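Local coordinates for protein acetylserotonin O-methyltransferase (Homo sapiens, PDB 4A6D) that methylates N-acetylserotonin with S-adenosyl-L-methionine to give melatonin, working as a homodimer, at residues A[34-39]-A[51-56]; A[26-31]-A[61-66]. All coordinates share one frame; numbering follows the deposited sequence.

Interaction 1 of 2, residues A[34-39]-A[51-56]; sequences FDLLAE and AGVRAS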
ATOM      1  N   PHE A  34      10.471 -11.516 -12.875  1.00 84.96           N
ATOM      2  CA  PHE A  34      11.511 -10.755 -13.576  1.00 86.70           C
ATOM      3  C   PHE A  34      12.770 -11.564 -13.872  1.00 94.96           C
ATOM      4  O   PHE A  34      13.306 -11.433 -14.971  1.00 96.86           O
ATOM      5  CB  PHE A  34      11.816  -9.441 -12.838  1.00 85.87           C
ATOM      6  CG  PHE A  34      10.558  -8.681 -12.468  1.00 84.84           C
ATOM      7  CD1 PHE A  34       9.730  -8.147 -13.453  1.00 87.78           C
ATOM      8  CD2 PHE A  34      10.182  -8.537 -11.138  1.00 84.49           C
ATOM      9  CE1 PHE A  34       8.552  -7.477 -13.113  1.00 86.72           C
ATOM     10  CE2 PHE A  34       9.017  -7.843 -10.797  1.00 85.50           C
ATOM     11  CZ  PHE A  34       8.204  -7.329 -11.788  1.00 84.04           C
ATOM     12  N   ASP A  35      13.201 -12.437 -12.928  1.00 93.03           N
ATOM     13  CA  ASP A  35      14.362 -13.319 -13.104  1.00 96.61           C
ATOM     14  C   ASP A  35      14.101 -14.347 -14.214  1.00104.26           C
ATOM     15  O   ASP A  35      14.936 -14.492 -15.110  1.00107.27           O
ATOM     16  CB  ASP A  35      14.740 -14.027 -11.788  1.00 98.38           C
ATOM     17  CG  ASP A  35      15.434 -13.150 -10.763  1.00108.05           C
ATOM     18  OD1 ASP A  35      16.278 -12.310 -11.165  1.00109.12           O
ATOM     19  OD2 ASP A  35      15.198 -13.360  -9.553  1.00112.70           O
ATOM     20  N   LEU A  36      12.932 -15.021 -14.167  1.00100.13           N
ATOM     21  CA  LEU A  36      12.486 -16.011 -15.149  1.00103.50           C
ATOM     22  C   LEU A  36      12.430 -15.409 -16.558  1.00109.01           C
ATOM     23  O   LEU A  36      12.814 -16.084 -17.517  1.00112.11           O
ATOM     24  CB  LEU A  36      11.097 -16.549 -14.755  1.00102.67           C
ATOM     25  CG  LEU A  36      10.550 -17.713 -15.586  1.00110.53           C
ATOM     26  CD1 LEU A  36      11.128 -19.036 -15.110  1.00114.32           C
ATOM     27  CD2 LEU A  36       9.043 -17.761 -15.519  1.00110.06           C
ATOM     28  N   LEU A  37      11.948 -14.143 -16.670  1.00102.71           N
ATOM     29  CA  LEU A  37      11.849 -13.400 -17.929  1.00103.18           C
ATOM     30  C   LEU A  37      13.218 -13.001 -18.470  1.00110.24           C
ATOM     31  O   LEU A  37      13.381 -12.941 -19.686  1.00114.22           O
ATOM     32  CB  LEU A  37      10.938 -12.161 -17.806  1.00 99.26           C
ATOM     33  CG  LEU A  37       9.422 -12.404 -17.756  1.00100.78           C
ATOM     34  CD1 LEU A  37       8.692 -11.157 -17.326  1.00 96.22           C
ATOM     35  CD2 LEU A  37       8.885 -12.880 -19.090  1.00105.30           C
ATOM     36  N   ALA A  38      14.190 -12.734 -17.579  1.00104.64           N
ATOM     37  CA  ALA A  38      15.568 -12.363 -17.932  1.00105.82           C
ATOM     38  C   ALA A  38      16.414 -13.594 -18.305  1.00114.10           C
ATOM     39  O   ALA A  38      17.381 -13.461 -19.060  1.00115.27           O
ATOM     40  CB  ALA A  38      16.218 -11.609 -16.782  1.00103.30           C
ATOM     41  N   GLU A  39      16.037 -14.783 -17.780  1.00112.59           N
ATOM     42  CA  GLU A  39      16.710 -16.065 -18.012  1.00116.86           C
ATOM     43  C   GLU A  39      16.178 -16.795 -19.243  1.00125.18           C
ATOM     44  O   GLU A  39      16.849 -17.688 -19.761  1.00129.06           O
ATOM     45  CB  GLU A  39      16.615 -16.962 -16.768  1.00117.61           C
ATOM     46  CG  GLU A  39      17.596 -16.568 -15.679  1.00127.26           C
ATOM     47  CD  GLU A  39      17.549 -17.402 -14.414  1.00151.44           C
ATOM     48  OE1 GLU A  39      16.597 -17.228 -13.620  1.00148.01           O
ATOM     49  OE2 GLU A  39      18.483 -18.210 -14.202  1.00144.06           O
ATOM     50  N   ALA A  51       4.031 -21.723 -14.990  1.00113.55           N
ATOM     51  CA  ALA A  51       4.784 -22.961 -14.815  1.00116.92           C
ATOM     52  C   ALA A  51       6.158 -22.698 -14.163  1.00120.32           C
ATOM     53  O   ALA A  51       6.552 -23.446 -13.272  1.00121.49           O
ATOM     54  CB  ALA A  51       4.954 -23.670 -16.151  1.00121.35           C
ATOM     55  N   GLY A  52       6.845 -21.635 -14.600  1.00114.55           N
ATOM     56  CA  GLY A  52       8.169 -21.239 -14.115  1.00112.97           C
ATOM     57  C   GLY A  52       8.221 -20.684 -12.703  1.00112.58           C
ATOM     58  O   GLY A  52       9.244 -20.820 -12.023  1.00113.33           O
ATOM     59  N   VAL A  53       7.140 -20.017 -12.262  1.00105.02           N
ATOM     60  CA  VAL A  53       7.010 -19.441 -10.914  1.00101.45           C
ATOM     61  C   VAL A  53       6.229 -20.372  -9.970  1.00106.51           C
ATOM     62  O   VAL A  53       6.173 -20.116  -8.762  1.00104.77           O
ATOM     63  CB  VAL A  53       6.484 -17.975 -10.886  1.00101.08           C
ATOM     64  CG1 VAL A  53       7.413 -17.042 -11.648  1.00100.47           C
ATOM     65  CG2 VAL A  53       5.050 -17.861 -11.405  1.00100.20           C
ATOM     66  N   ARG A  54       5.651 -21.460 -10.533  1.00106.17           N
ATOM     67  CA  ARG A  54       4.846 -22.470  -9.842  1.00107.91           C
ATOM     68  C   ARG A  54       3.634 -21.833  -9.168  1.00108.79           C
ATOM     69  O   ARG A  54       3.492 -21.849  -7.945  1.00107.88           O
ATOM     70  CB  ARG A  54       5.705 -23.367  -8.924  1.00112.42           C
ATOM     71  CG  ARG A  54       6.342 -24.512  -9.703  1.00130.79           C
ATOM     72  CD  ARG A  54       7.654 -24.996  -9.119  1.00143.75           C
ATOM     73  NE  ARG A  54       8.798 -24.184  -9.544  1.00150.95           N
ATOM     74  CZ  ARG A  54       9.539 -24.421 -10.625  1.00160.17           C
ATOM     75  NH1 ARG A  54       9.247 -25.438 -11.432  1.00144.32           N
ATOM     76  NH2 ARG A  54      10.572 -23.638 -10.913  1.00137.45           N
ATOM     77  N   ALA A  55       2.772 -21.234 -10.007  1.00103.70           N
ATOM     78  CA  ALA A  55       1.576 -20.506  -9.601  1.00100.02           C
ATOM     79  C   ALA A  55       0.410 -20.769 -10.551  1.00103.69           C
ATOM     80  O   ALA A  55       0.585 -21.389 -11.605  1.00106.84           O
ATOM     81  CB  ALA A  55       1.885 -19.013  -9.533  1.00 97.20           C
ATOM     82  N   SER A  56      -0.787 -20.311 -10.160  1.00 96.22           N
ATOM     83  CA  SER A  56      -2.015 -20.495 -10.914  1.00 95.13           C
ATOM     84  C   SER A  56      -2.073 -19.602 -12.145  1.00 97.07           C
ATOM     85  O   SER A  56      -1.551 -18.490 -12.129  1.00 94.61           O
ATOM     86  CB  SER A  56      -3.228 -20.256 -10.020  1.00 95.58           C
ATOM     87  OG  SER A  56      -3.408 -18.887  -9.696  1.00 98.84           O
TER
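L36 reaches across to the backbone of G52 with both methyls: CD1 lies 3.8 Å from G52 CA, and CD2 3.9 Å from the same carbon, both resting on the same face of the glycine. CD2 also meets V53 CG1 at 4.3 Å, the one apolar contact between side chains here. No hydrogen bond joins the segments, and only 106 Å² is buried. The glycine fits the geometry, because a CB modelled on G52 would fall 2.5 Å from L36 CD2, a clash. The fork is brought there by a first torsion of -173°, which sets CG trans to the backbone N of L36. Both segments belong to the helical dimerisation domain, of the helix-turn-helix clan, where the end of helix 46-53 packs against helix 33-39. Cutting the L36 side chain back to an alanine is likely to strip both methyls from G52 CA, take one apolar neighbour from V53 CG1 and open a gap between the helices. Further out, L44 touches L36, and V53 rests on L31 of helix 7-31. R54, with positive phi (59°), takes the chain out of helix 46-53. S56 N-caps helix 57-69, its OG hydrogen-bonded to G59 N and to V124 O of the second subunit.

Interaction 2 of 2, residues A[26-31]-A[61-66]; sequences FAACEL and ELLLDI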
ATOM      1  N   PHE A  26       5.789  -6.509  -4.828  1.00 69.48           N
ATOM      2  CA  PHE A  26       6.403  -7.393  -3.834  1.00 69.46           C
ATOM      3  C   PHE A  26       6.228  -8.860  -4.208  1.00 77.27           C
ATOM      4  O   PHE A  26       7.196  -9.618  -4.138  1.00 79.29           O
ATOM      5  CB  PHE A  26       5.830  -7.128  -2.416  1.00 69.48           C
ATOM      6  CG  PHE A  26       5.983  -5.728  -1.826  1.00 68.11           C
ATOM      7  CD1 PHE A  26       6.963  -4.853  -2.295  1.00 68.33           C
ATOM      8  CD2 PHE A  26       5.149  -5.295  -0.797  1.00 67.96           C
ATOM      9  CE1 PHE A  26       7.098  -3.564  -1.756  1.00 67.29           C
ATOM     10  CE2 PHE A  26       5.295  -4.017  -0.247  1.00 68.36           C
ATOM     11  CZ  PHE A  26       6.271  -3.159  -0.725  1.00 65.26           C
ATOM     12  N   ALA A  27       5.000  -9.257  -4.622  1.00 75.10           N
ATOM     13  CA  ALA A  27       4.663 -10.629  -5.009  1.00 76.57           C
ATOM     14  C   ALA A  27       5.325 -11.013  -6.313  1.00 81.94           C
ATOM     15  O   ALA A  27       5.765 -12.145  -6.446  1.00 84.01           O
ATOM     16  CB  ALA A  27       3.158 -10.809  -5.105  1.00 77.08           C
ATOM     17  N   ALA A  28       5.427 -10.076  -7.263  1.00 78.29           N
ATOM     18  CA  ALA A  28       6.113 -10.316  -8.528  1.00 80.23           C
ATOM     19  C   ALA A  28       7.598 -10.591  -8.230  1.00 85.09           C
ATOM     20  O   ALA A  28       8.186 -11.465  -8.871  1.00 87.00           O
ATOM     21  CB  ALA A  28       5.975  -9.110  -9.439  1.00 80.06           C
ATOM     22  N   CYS A  29       8.180  -9.880  -7.220  1.00 79.84           N
ATOM     23  CA  CYS A  29       9.569 -10.055  -6.761  1.00 79.99           C
ATOM     24  C   CYS A  29       9.717 -11.402  -6.050  1.00 84.01           C
ATOM     25  O   CYS A  29      10.604 -12.175  -6.415  1.00 86.40           O
ATOM     26  CB  CYS A  29      10.016  -8.900  -5.868  1.00 78.10           C
ATOM     27  SG  CYS A  29      10.560  -7.431  -6.772  1.00 81.43           S
ATOM     28  N   GLU A  30       8.828 -11.697  -5.070  1.00 78.20           N
ATOM     29  CA  GLU A  30       8.811 -12.957  -4.327  1.00 79.66           C
ATOM     30  C   GLU A  30       8.658 -14.180  -5.273  1.00 84.41           C
ATOM     31  O   GLU A  30       9.294 -15.205  -5.042  1.00 85.36           O
ATOM     32  CB  GLU A  30       7.731 -12.933  -3.208  1.00 80.47           C
ATOM     33  CG  GLU A  30       7.426 -14.307  -2.589  1.00100.23           C
ATOM     34  CD  GLU A  30       7.064 -14.441  -1.117  1.00123.30           C
ATOM     35  OE1 GLU A  30       7.513 -13.607  -0.300  1.00122.89           O
ATOM     36  OE2 GLU A  30       6.377 -15.431  -0.772  1.00116.22           O
ATOM     37  N   LEU A  31       7.837 -14.067  -6.341  1.00 80.71           N
ATOM     38  CA  LEU A  31       7.622 -15.170  -7.285  1.00 82.38           C
ATOM     39  C   LEU A  31       8.744 -15.362  -8.319  1.00 87.89           C
ATOM     40  O   LEU A  31       8.825 -16.421  -8.943  1.00 89.86           O
ATOM     41  CB  LEU A  31       6.255 -15.077  -7.948  1.00 81.81           C
ATOM     42  CG  LEU A  31       5.074 -15.408  -7.067  1.00 85.62           C
ATOM     43  CD1 LEU A  31       3.839 -14.679  -7.547  1.00 83.79           C
ATOM     44  CD2 LEU A  31       4.818 -16.900  -7.039  1.00 90.40           C
ATOM     45  N   GLU A  61      -1.768 -14.375 -14.731  1.00 82.93           N
ATOM     46  CA  GLU A  61      -2.261 -13.438 -15.735  1.00 81.79           C
ATOM     47  C   GLU A  61      -2.647 -12.116 -15.111  1.00 82.11           C
ATOM     48  O   GLU A  61      -2.263 -11.069 -15.627  1.00 81.06           O
ATOM     49  CB  GLU A  61      -3.419 -14.022 -16.546  1.00 84.53           C
ATOM     50  CG  GLU A  61      -3.703 -13.212 -17.802  1.00 96.23           C
ATOM     51  CD  GLU A  61      -5.088 -13.313 -18.414  1.00114.99           C
ATOM     52  OE1 GLU A  61      -6.092 -13.300 -17.663  1.00 92.68           O
ATOM     53  OE2 GLU A  61      -5.164 -13.305 -19.664  1.00111.34           O
ATOM     54  N   LEU A  62      -3.352 -12.156 -13.978  1.00 77.59           N
ATOM     55  CA  LEU A  62      -3.730 -10.945 -13.260  1.00 74.93           C
ATOM     56  C   LEU A  62      -2.485 -10.180 -12.891  1.00 78.06           C
ATOM     57  O   LEU A  62      -2.368  -9.011 -13.235  1.00 77.15           O
ATOM     58  CB  LEU A  62      -4.564 -11.271 -12.007  1.00 74.01           C
ATOM     59  CG  LEU A  62      -6.036 -11.642 -12.250  1.00 78.13           C
ATOM     60  CD1 LEU A  62      -6.713 -12.059 -10.949  1.00 77.53           C
ATOM     61  CD2 LEU A  62      -6.794 -10.483 -12.852  1.00 77.79           C
ATOM     62  N   LEU A  63      -1.503 -10.880 -12.310  1.00 75.55           N
ATOM     63  CA  LEU A  63      -0.228 -10.316 -11.885  1.00 73.88           C
ATOM     64  C   LEU A  63       0.555  -9.692 -13.047  1.00 75.47           C
ATOM     65  O   LEU A  63       1.000  -8.551 -12.920  1.00 73.66           O
ATOM     66  CB  LEU A  63       0.595 -11.398 -11.157  1.00 75.41           C
ATOM     67  CG  LEU A  63       1.727 -10.930 -10.247  1.00 79.86           C
ATOM     68  CD1 LEU A  63       1.214 -10.642  -8.843  1.00 79.13           C
ATOM     69  CD2 LEU A  63       2.812 -11.978 -10.171  1.00 82.83           C
ATOM     70  N   LEU A  64       0.725 -10.431 -14.162  1.00 72.89           N
ATOM     71  CA  LEU A  64       1.459  -9.959 -15.345  1.00 74.33           C
ATOM     72  C   LEU A  64       0.747  -8.758 -15.979  1.00 78.05           C
ATOM     73  O   LEU A  64       1.401  -7.763 -16.299  1.00 77.66           O
ATOM     74  CB  LEU A  64       1.609 -11.078 -16.403  1.00 77.40           C
ATOM     75  CG  LEU A  64       2.502 -12.285 -16.064  1.00 83.68           C
ATOM     76  CD1 LEU A  64       2.261 -13.413 -17.052  1.00 86.47           C
ATOM     77  CD2 LEU A  64       3.995 -11.908 -16.039  1.00 84.25           C
ATOM     78  N   ASP A  65      -0.595  -8.846 -16.137  1.00 73.56           N
ATOM     79  CA  ASP A  65      -1.393  -7.769 -16.724  1.00 72.39           C
ATOM     80  C   ASP A  65      -1.334  -6.498 -15.904  1.00 73.81           C
ATOM     81  O   ASP A  65      -1.176  -5.420 -16.483  1.00 75.29           O
ATOM     82  CB  ASP A  65      -2.828  -8.212 -17.021  1.00 74.21           C
ATOM     83  CG  ASP A  65      -2.960  -9.183 -18.186  1.00 82.70           C
ATOM     84  OD1 ASP A  65      -2.012  -9.260 -19.010  1.00 83.71           O
ATOM     85  OD2 ASP A  65      -4.029  -9.845 -18.293  1.00 81.34           O
ATOM     86  N   ILE A  66      -1.375  -6.609 -14.565  1.00 67.03           N
ATOM     87  CA  ILE A  66      -1.230  -5.430 -13.705  1.00 64.68           C
ATOM     88  C   ILE A  66       0.190  -4.835 -13.901  1.00 70.23           C
ATOM     89  O   ILE A  66       0.305  -3.624 -14.066  1.00 69.58           O
ATOM     90  CB  ILE A  66      -1.588  -5.725 -12.229  1.00 65.55           C
ATOM     91  CG1 ILE A  66      -3.086  -6.058 -12.117  1.00 65.08           C
ATOM     92  CG2 ILE A  66      -1.218  -4.552 -11.306  1.00 64.17           C
ATOM     93  CD1 ILE A  66      -3.495  -6.922 -11.015  1.00 65.00           C
TER
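Apolar packing carries this contact, and every piece of it runs through L63, which inserts its two methyls among A27, A28 and L31. CD2 of L63 does most of the touching: it lies 3.9 Å from L31 CD1 and 4.0 Å from A28 CA, with A28 CB slightly farther at 4.3 Å. The other methyl, CD1, meets A27 CB at 4.2 Å. L63 projects toward 26-31 with CG opposite its backbone N (chi1 -160°), and the two leucine side chains cross at a slant. The alanines present only CA and CB to L63, and the CA atoms of A28 and L63 are 7.2 Å apart. These are two helices of the dimerisation domain, 7-31 and 57-69; their short segments cross at -118° with axes 10.8 Å apart, and all four touching residues are buried. No hydrogen bond links the segments. Polar interactions instead run outward: E30 forms salt bridges to R111 of the same chain and R125 of the second subunit, while E61 and D65 form salt bridges to R290 and R291 of that subunit, respectively. Further apolar cover comes from V33 on L63 and from L120 of the second subunit on A27.

How the interactions relate
Both interactions lie in the dimerisation domain, away from the S-adenosylmethionine and substrate sites, with centres about 10 Å apart. Along the chain the order is 26-31, 34-39, 51-56, 61-66, so the pair 34-39/51-56 falls wholly between the two halves of interaction 2. Helices 7-31 and 33-39 are consecutive, as are 46-53 and 57-69; each contact thus joins one member of either pair. The two also touch directly: F34 CE2 packs 3.6 Å from A28 CB, which makes the helical packing continuous from one contact to the other. Interaction 2 is buried while interaction 1 lies at the surface. Both border the second subunit, consistent with this domain's part in forming the homodimer.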